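Side-chain contacts in xylan esterase 1 (Thermoanaerobacterium sp. 'JW/SL YS485', PDB 3FCY), which probably removes acetyl groups from xylan and related acetylated compounds, acting as a carboxylic ester hydrolase with an alpha/beta-hydrolase fold: residues A216-A219 against R223-K226; V290-G295 against A308-I313; K320-Y325 against R331-L336. One frame throughout, in Å; residues are numbered along the deposited sequence.

The three contacts follow one another along the chain and illustrate how an alpha/beta-hydrolase packs its helices and loops around one central sheet. Contact 1 lies where helix 209-220 turns back into strand 226-230. Contact 2 sets strand 289-295 against the end of helix 303-310, its centre about 14 Å from that of contact 1. Contact 3 joins strand 317-322 to helix 333-342, with its centre about 13 Å from that of contact 2 and about 22 Å from that of contact 1. Contacts 2 and 3 touch, because their strands are neighbours in the sheet. The predicted triad is spread over these elements: Ser208 precedes helix 209-220, Asp298 follows strand 289-295, and His327 lies between the segments of contact 3.

Contact 1: residues A216-A219 against R223-K226; sequences ACAA and RVRK
Val224 sets its two methyl branches against Cys217 and Ala218 where the chain turns from a helix back toward the sheet. The tight part centres on Ala218. Ala218 CB lies 4.0 Å from Val224 CG1, and Ala218 CA is as close to Val224 CB, so the root of the valine as well as one branch rests on the alanine. The two branches divide the work: with chi1 at 169°, CG1 is anti to the backbone N of Val224 and meets Ala218, whereas CG2, beside that N, faces the cysteine. Cys217 is approached more loosely, its SG standing 4.3 Å from Val224 CG2. All three touching residues are buried, and no direct hydrogen bond joins the two segments.

Polar atoms meet through a water instead. It lies 2.7 Å from Ala218 O and 3.1 Å from Val224 O, with geometry suited to donating to either carbonyl; because more acceptors are within its reach than it has protons, the bridge is probably shared with others. Beyond the valine the character changes. The side chains of Arg223, Arg225 and Lys226 all leave the backbone away from the helix; the two arginines are exposed, Lys226 is buried. Arg223 NE forms a salt bridge with Glu221. Arg225 NH1 and Lys226 NZ share one carboxylate oxygen, Asp289 OD2, and Lys226 NZ also bridges Glu343, a calcium ligand.

The cluster sits between layers of the fold: Cys217 also packs on Thr184 and Ala188 of helix 176-192, Cys217 and Val224 both rest on Val204 of strand 202-207, and backbone hydrogen bonds join Arg225 to Val202 and Asp289, and Lys226 to Val204, leading the chain into the sheet at the start of strand 226-230.

Contact 2: residues V290-G295 against A308-I313; sequences VLMCVG and AAYNNI
Met292 and Tyr310 form a Met-aromatic contact in which the sulfur comes to the edge of the ring. Met292 SD lies 5.1 Å from the centroid of the Tyr310 ring and 84° off its normal, practically in the ring plane. Met292 SD is 3.8 Å from Tyr310 CD1, and the bend of the methionine chain at chi3 (56°) carries the methyl Met292 CE back alongside Tyr310 CB, at 4.2 Å.

The remaining contacts across the interface are apolar. Val290 and Ile313 reach toward each other tip to tip: Ile313 CD1 sits against both methyls of the valine, 3.8 Å from Val290 CG1 and slightly farther from CG2. The CD1 of Ile313 is also 4.1 Å from Met292 SD, linking the two pairs. This is the inner face of a beta-alpha-beta unit, in which helix 303-310 connects strand 289-295 to its parallel neighbour 317-322; Ile319 of that second strand touches both Met292 and Tyr310.

Hydrogen bonds are local to segment 308-313. A type I turn runs from Tyr310 to Ile313, and Asn312 ND2 reaches back to Ala308 O over 2.6 Å, from above the carbonyl plane and with an N-H...O angle of 131°. Thr41 O accepts a second bond from that amide nitrogen.

Contact 3: residues K320-Y325 against R331-L336; sequences KVYPDY and RGFGDL
A chi1 of -66° places CG of Tyr322 beside its own backbone N and sends the ring toward Phe333, whose chi1 of -171° turns its ring toward the strand. The pair joins the last strand of the alpha/beta-hydrolase sheet to the C-terminal helix 333-342, across the loop that carries the predicted catalytic His327. Tyr322 and Phe333 cross at about a right angle: Tyr322 OH stands 3.5 Å from Phe333 CB and lies near the plane of the phenyl ring, at its edge. Lys320 uses its aliphatic part at that edge too, its CG being 3.9 Å from Phe333 CE1 and 4.0 Å from Leu336 CD1.

Farther along, Tyr325 OH meets the stem of Arg331, 3.2 Å from its CG, while ring and guanidinium planes are turned 73° apart. The polar ends have partners on other chains: Tyr325 OH hydrogen-bonds to Arg258 O of the second subunit, and Arg331 NH2 to Ser119 OG of the third. At the N-cap position, Gly332 N hydrogen-bonds to Asp123 OD1 of that third subunit. One water ties Tyr322 to the turn just before the helix, lying in the plane of its ring 2.7 Å from Tyr322 OH and donating to Arg331 O, also at 2.7 Å.

Contact 1: residues A216-A219 against R223-K226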
loop_
_atom_site.group_PDB
_atom_site.type_symbol
_atom_site.label_atom_id
_atom_site.label_comp_id
_atom_site.label_asym_id
_atom_site.label_seq_id
_atom_site.Cartn_x
_atom_site.Cartn_y
_atom_site.Cartn_z
ATOM N N ALA A 216 8.811 8.032 33.387
ATOM C CA ALA A 216 10.205 8.074 33.822
ATOM C C ALA A 216 10.443 9.257 34.753
ATOM O O ALA A 216 11.079 9.124 35.800
ATOM C CB ALA A 216 11.137 8.165 32.611
ATOM N N CYS A 217 9.931 10.416 34.363
ATOM C CA CYS A 217 10.087 11.629 35.153
ATOM C C CYS A 217 9.480 11.500 36.554
ATOM O O CYS A 217 10.118 11.838 37.553
ATOM C CB CYS A 217 9.435 12.802 34.426
ATOM S SG CYS A 217 9.471 14.337 35.354
ATOM N N ALA A 218 8.242 11.019 36.615
ATOM C CA ALA A 218 7.548 10.855 37.889
ATOM C C ALA A 218 8.189 9.750 38.719
ATOM O O ALA A 218 8.004 9.686 39.937
ATOM C CB ALA A 218 6.074 10.542 37.649
ATOM N N ALA A 219 8.945 8.879 38.058
ATOM C CA ALA A 219 9.610 7.779 38.750
ATOM C C ALA A 219 10.928 8.239 39.362
ATOM O O ALA A 219 11.264 7.870 40.491
ATOM C CB ALA A 219 9.862 6.627 37.782
ATOM N N ARG A 223 8.556 13.400 43.783
ATOM C CA ARG A 223 7.782 14.537 44.263
ATOM C C ARG A 223 6.667 14.906 43.288
ATOM O O ARG A 223 5.690 15.552 43.675
ATOM C CB ARG A 223 8.688 15.751 44.513
ATOM C CG ARG A 223 9.563 15.636 45.765
ATOM C CD ARG A 223 10.355 16.921 46.021
ATOM N NE ARG A 223 11.362 17.158 44.990
ATOM C CZ ARG A 223 11.990 18.316 44.798
ATOM N NH1 ARG A 223 11.721 19.363 45.566
ATOM N NH2 ARG A 223 12.891 18.428 43.829
ATOM N N VAL A 224 6.810 14.503 42.027
ATOM C CA VAL A 224 5.780 14.787 41.027
ATOM C C VAL A 224 4.455 14.230 41.539
ATOM O O VAL A 224 4.358 13.054 41.877
ATOM C CB VAL A 224 6.133 14.152 39.668
ATOM C CG1 VAL A 224 4.937 14.214 38.731
ATOM C CG2 VAL A 224 7.319 14.887 39.061
ATOM N N ARG A 225 3.440 15.087 41.574
ATOM C CA ARG A 225 2.120 14.743 42.104
ATOM C C ARG A 225 1.094 14.093 41.160
ATOM O O ARG A 225 0.308 13.240 41.595
ATOM C CB ARG A 225 1.506 16.003 42.730
ATOM C CG ARG A 225 0.326 15.745 43.643
ATOM C CD ARG A 225 0.747 14.973 44.885
ATOM N NE ARG A 225 -0.386 14.755 45.777
ATOM C CZ ARG A 225 -1.421 13.969 45.497
ATOM N NH1 ARG A 225 -1.470 13.312 44.344
ATOM N NH2 ARG A 225 -2.419 13.853 46.367
ATOM N N LYS A 226 1.083 14.502 39.891
ATOM C CA LYS A 226 0.143 13.954 38.904
ATOM C C LYS A 226 0.863 13.484 37.642
ATOM O O LYS A 226 1.843 14.097 37.207
ATOM C CB LYS A 226 -0.908 15.001 38.506
ATOM C CG LYS A 226 -1.930 15.347 39.582
ATOM C CD LYS A 226 -2.788 14.161 39.985
ATOM C CE LYS A 226 -3.842 14.595 40.991
ATOM N NZ LYS A 226 -4.641 13.475 41.548
HETATM O O HOH W 1 5.739 10.397 41.239
#

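Contact 2: residues V290-G295 against A308-I313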
loop_
_atom_site.group_PDB
_atom_site.type_symbol
_atom_site.label_atom_id
_atom_site.label_comp_id
_atom_site.label_asym_id
_atom_site.label_seq_id
_atom_site.Cartn_x
_atom_site.Cartn_y
_atom_site.Cartn_z
ATOM N N VAL A 290 -1.705 8.501 38.806
ATOM C CA VAL A 290 -1.539 8.279 37.377
ATOM C C VAL A 290 -2.842 8.052 36.614
ATOM O O VAL A 290 -3.745 7.368 37.088
ATOM C CB VAL A 290 -0.623 7.060 37.128
ATOM C CG1 VAL A 290 -0.379 6.882 35.628
ATOM C CG2 VAL A 290 0.698 7.243 37.874
ATOM N N LEU A 291 -2.932 8.655 35.435
ATOM C CA LEU A 291 -4.080 8.484 34.551
ATOM C C LEU A 291 -3.480 8.157 33.192
ATOM O O LEU A 291 -2.698 8.940 32.644
ATOM C CB LEU A 291 -4.918 9.762 34.438
ATOM C CG LEU A 291 -6.043 9.683 33.391
ATOM C CD1 LEU A 291 -7.052 8.603 33.795
ATOM C CD2 LEU A 291 -6.740 11.034 33.259
ATOM N N MET A 292 -3.836 6.999 32.651
ATOM C CA MET A 292 -3.311 6.586 31.357
ATOM C C MET A 292 -4.441 6.255 30.391
ATOM O O MET A 292 -5.597 6.127 30.794
ATOM C CB MET A 292 -2.410 5.356 31.526
ATOM C CG MET A 292 -1.128 5.607 32.315
ATOM S SD MET A 292 -0.139 4.097 32.565
ATOM C CE MET A 292 0.074 3.567 30.887
ATOM N N CYS A 293 -4.105 6.136 29.110
ATOM C CA CYS A 293 -5.092 5.765 28.107
ATOM C C CYS A 293 -4.407 4.818 27.134
ATOM O O CYS A 293 -3.194 4.896 26.929
ATOM C CB CYS A 293 -5.655 6.996 27.380
ATOM S SG CYS A 293 -4.507 7.923 26.358
ATOM N N VAL A 294 -5.180 3.903 26.560
ATOM C CA VAL A 294 -4.630 2.929 25.633
ATOM C C VAL A 294 -5.615 2.613 24.512
ATOM O O VAL A 294 -6.808 2.412 24.750
ATOM C CB VAL A 294 -4.258 1.621 26.387
ATOM C CG1 VAL A 294 -5.480 1.077 27.115
ATOM C CG2 VAL A 294 -3.703 0.583 25.418
ATOM N N GLY A 295 -5.108 2.592 23.284
ATOM C CA GLY A 295 -5.944 2.282 22.139
ATOM C C GLY A 295 -5.727 0.820 21.809
ATOM O O GLY A 295 -4.589 0.402 21.600
ATOM N N ALA A 308 1.618 -3.294 30.710
ATOM C CA ALA A 308 2.756 -3.752 31.498
ATOM C C ALA A 308 3.254 -2.600 32.370
ATOM O O ALA A 308 3.570 -2.786 33.544
ATOM C CB ALA A 308 3.874 -4.238 30.578
ATOM N N ALA A 309 3.324 -1.404 31.793
ATOM C CA ALA A 309 3.778 -0.241 32.543
ATOM C C ALA A 309 2.725 0.097 33.590
ATOM O O ALA A 309 3.043 0.323 34.751
ATOM C CB ALA A 309 3.986 0.946 31.611
ATOM N N TYR A 310 1.466 0.124 33.164
ATOM C CA TYR A 310 0.354 0.427 34.060
ATOM C C TYR A 310 0.302 -0.531 35.255
ATOM O O TYR A 310 0.125 -0.105 36.397
ATOM C CB TYR A 310 -0.970 0.338 33.294
ATOM C CG TYR A 310 -2.191 0.597 34.146
ATOM C CD1 TYR A 310 -2.514 1.889 34.562
ATOM C CD2 TYR A 310 -3.014 -0.453 34.554
ATOM C CE1 TYR A 310 -3.631 2.133 35.361
ATOM C CE2 TYR A 310 -4.133 -0.223 35.355
ATOM C CZ TYR A 310 -4.435 1.071 35.752
ATOM O OH TYR A 310 -5.544 1.303 36.529
ATOM N N ASN A 311 0.462 -1.824 34.988
ATOM C CA ASN A 311 0.395 -2.823 36.048
ATOM C C ASN A 311 1.591 -2.872 36.988
ATOM O O ASN A 311 1.585 -3.624 37.961
ATOM C CB ASN A 311 0.132 -4.211 35.454
ATOM C CG ASN A 311 -1.280 -4.345 34.913
ATOM O OD1 ASN A 311 -2.229 -3.817 35.499
ATOM N ND2 ASN A 311 -1.432 -5.058 33.802
ATOM N N ASN A 312 2.613 -2.068 36.712
ATOM C CA ASN A 312 3.783 -2.028 37.581
ATOM C C ASN A 312 3.736 -0.805 38.490
ATOM O O ASN A 312 4.602 -0.615 39.347
ATOM C CB ASN A 312 5.066 -2.030 36.750
ATOM C CG ASN A 312 5.499 -3.430 36.365
ATOM O OD1 ASN A 312 5.844 -4.237 37.225
ATOM N ND2 ASN A 312 5.476 -3.728 35.073
ATOM N N ILE A 313 2.710 0.020 38.291
ATOM C CA ILE A 313 2.506 1.227 39.082
ATOM C C ILE A 313 1.796 0.849 40.382
ATOM O O ILE A 313 0.809 0.110 40.369
ATOM C CB ILE A 313 1.656 2.255 38.299
ATOM C CG1 ILE A 313 2.449 2.763 37.088
ATOM C CG2 ILE A 313 1.254 3.412 39.204
ATOM C CD1 ILE A 313 1.683 3.720 36.204
#

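Contact 3: residues K320-Y325 against R331-L336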
loop_
_atom_site.group_PDB
_atom_site.type_symbol
_atom_site.label_atom_id
_atom_site.label_comp_id
_atom_site.label_asym_id
_atom_site.label_seq_id
_atom_site.Cartn_x
_atom_site.Cartn_y
_atom_site.Cartn_z
ATOM N N LYS A 320 -7.815 4.482 30.832
ATOM C CA LYS A 320 -8.964 4.594 29.948
ATOM C C LYS A 320 -8.688 3.797 28.677
ATOM O O LYS A 320 -7.678 4.018 28.003
ATOM C CB LYS A 320 -9.222 6.065 29.609
ATOM C CG LYS A 320 -9.431 6.939 30.841
ATOM C CD LYS A 320 -10.588 6.417 31.688
ATOM C CE LYS A 320 -10.598 7.058 33.065
ATOM N NZ LYS A 320 -11.683 6.508 33.931
ATOM N N VAL A 321 -9.592 2.872 28.365
ATOM C CA VAL A 321 -9.458 2.005 27.196
ATOM C C VAL A 321 -10.319 2.466 26.027
ATOM O O VAL A 321 -11.519 2.701 26.184
ATOM C CB VAL A 321 -9.849 0.550 27.554
ATOM C CG1 VAL A 321 -9.664 -0.360 26.346
ATOM C CG2 VAL A 321 -9.012 0.067 28.730
ATOM N N TYR A 322 -9.694 2.590 24.859
ATOM C CA TYR A 322 -10.377 3.016 23.638
ATOM C C TYR A 322 -10.225 1.906 22.594
ATOM O O TYR A 322 -9.254 1.872 21.830
ATOM C CB TYR A 322 -9.760 4.326 23.137
ATOM C CG TYR A 322 -10.002 5.479 24.082
ATOM C CD1 TYR A 322 -11.056 6.368 23.869
ATOM C CD2 TYR A 322 -9.215 5.650 25.222
ATOM C CE1 TYR A 322 -11.325 7.398 24.768
ATOM C CE2 TYR A 322 -9.477 6.672 26.128
ATOM C CZ TYR A 322 -10.536 7.542 25.892
ATOM O OH TYR A 322 -10.804 8.554 26.783
ATOM N N PRO A 323 -11.190 0.974 22.561
ATOM C CA PRO A 323 -11.205 -0.165 21.639
ATOM C C PRO A 323 -10.940 0.135 20.166
ATOM O O PRO A 323 -10.215 -0.602 19.505
ATOM C CB PRO A 323 -12.593 -0.764 21.860
ATOM C CG PRO A 323 -12.840 -0.485 23.318
ATOM C CD PRO A 323 -12.387 0.958 23.423
ATOM N N ASP A 324 -11.508 1.222 19.660
ATOM C CA ASP A 324 -11.364 1.550 18.244
ATOM C C ASP A 324 -10.278 2.549 17.888
ATOM O O ASP A 324 -10.222 3.023 16.751
ATOM C CB ASP A 324 -12.709 2.044 17.716
ATOM C CG ASP A 324 -13.859 1.201 18.218
ATOM O OD1 ASP A 324 -13.922 0.005 17.864
ATOM O OD2 ASP A 324 -14.688 1.729 18.984
ATOM N N TYR A 325 -9.415 2.872 18.841
ATOM C CA TYR A 325 -8.348 3.824 18.566
ATOM C C TYR A 325 -6.980 3.170 18.499
ATOM O O TYR A 325 -6.736 2.145 19.139
ATOM C CB TYR A 325 -8.325 4.938 19.621
ATOM C CG TYR A 325 -9.417 5.971 19.448
ATOM C CD1 TYR A 325 -10.734 5.696 19.821
ATOM C CD2 TYR A 325 -9.132 7.221 18.898
ATOM C CE1 TYR A 325 -11.743 6.647 19.648
ATOM C CE2 TYR A 325 -10.130 8.174 18.721
ATOM C CZ TYR A 325 -11.429 7.884 19.097
ATOM O OH TYR A 325 -12.406 8.834 18.930
ATOM N N ARG A 331 -10.596 10.799 21.509
ATOM C CA ARG A 331 -11.654 11.762 21.792
ATOM C C ARG A 331 -12.156 11.723 23.225
ATOM O O ARG A 331 -12.517 10.668 23.753
ATOM C CB ARG A 331 -12.829 11.580 20.818
ATOM C CG ARG A 331 -12.534 12.042 19.389
ATOM C CD ARG A 331 -13.768 11.903 18.499
ATOM N NE ARG A 331 -13.468 12.086 17.078
ATOM C CZ ARG A 331 -13.190 13.254 16.507
ATOM N NH1 ARG A 331 -13.167 14.366 17.230
ATOM N NH2 ARG A 331 -12.944 13.311 15.203
ATOM N N GLY A 332 -12.162 12.896 23.850
ATOM C CA GLY A 332 -12.616 13.006 25.220
ATOM C C GLY A 332 -11.523 12.877 26.265
ATOM O O GLY A 332 -11.634 13.469 27.341
ATOM N N PHE A 333 -10.462 12.128 25.969
ATOM C CA PHE A 333 -9.400 11.954 26.956
ATOM C C PHE A 333 -8.726 13.257 27.359
ATOM O O PHE A 333 -8.364 13.437 28.522
ATOM C CB PHE A 333 -8.319 10.991 26.473
ATOM C CG PHE A 333 -7.330 10.637 27.547
ATOM C CD1 PHE A 333 -7.665 9.721 28.540
ATOM C CD2 PHE A 333 -6.098 11.280 27.614
ATOM C CE1 PHE A 333 -6.790 9.451 29.591
ATOM C CE2 PHE A 333 -5.212 11.018 28.661
ATOM C CZ PHE A 333 -5.560 10.102 29.652
ATOM N N GLY A 334 -8.534 14.152 26.393
ATOM C CA GLY A 334 -7.910 15.427 26.696
ATOM C C GLY A 334 -8.644 16.113 27.834
ATOM O O GLY A 334 -8.026 16.723 28.709
ATOM N N ASP A 335 -9.971 16.012 27.823
ATOM C CA ASP A 335 -10.792 16.617 28.867
ATOM C C ASP A 335 -10.642 15.878 30.192
ATOM O O ASP A 335 -10.612 16.505 31.249
ATOM C CB ASP A 335 -12.259 16.660 28.431
ATOM C CG ASP A 335 -12.520 17.742 27.390
ATOM O OD1 ASP A 335 -13.651 17.814 26.864
ATOM O OD2 ASP A 335 -11.589 18.526 27.101
ATOM N N LEU A 336 -10.540 14.552 30.144
ATOM C CA LEU A 336 -10.360 13.775 31.369
ATOM C C LEU A 336 -8.995 14.128 31.965
ATOM O O LEU A 336 -8.844 14.252 33.186
ATOM C CB LEU A 336 -10.429 12.270 31.077
ATOM C CG LEU A 336 -11.784 11.697 30.636
ATOM C CD1 LEU A 336 -11.638 10.216 30.311
ATOM C CD2 LEU A 336 -12.818 11.904 31.751
HETATM O O HOH W 2 -13.016 9.957 26.302
#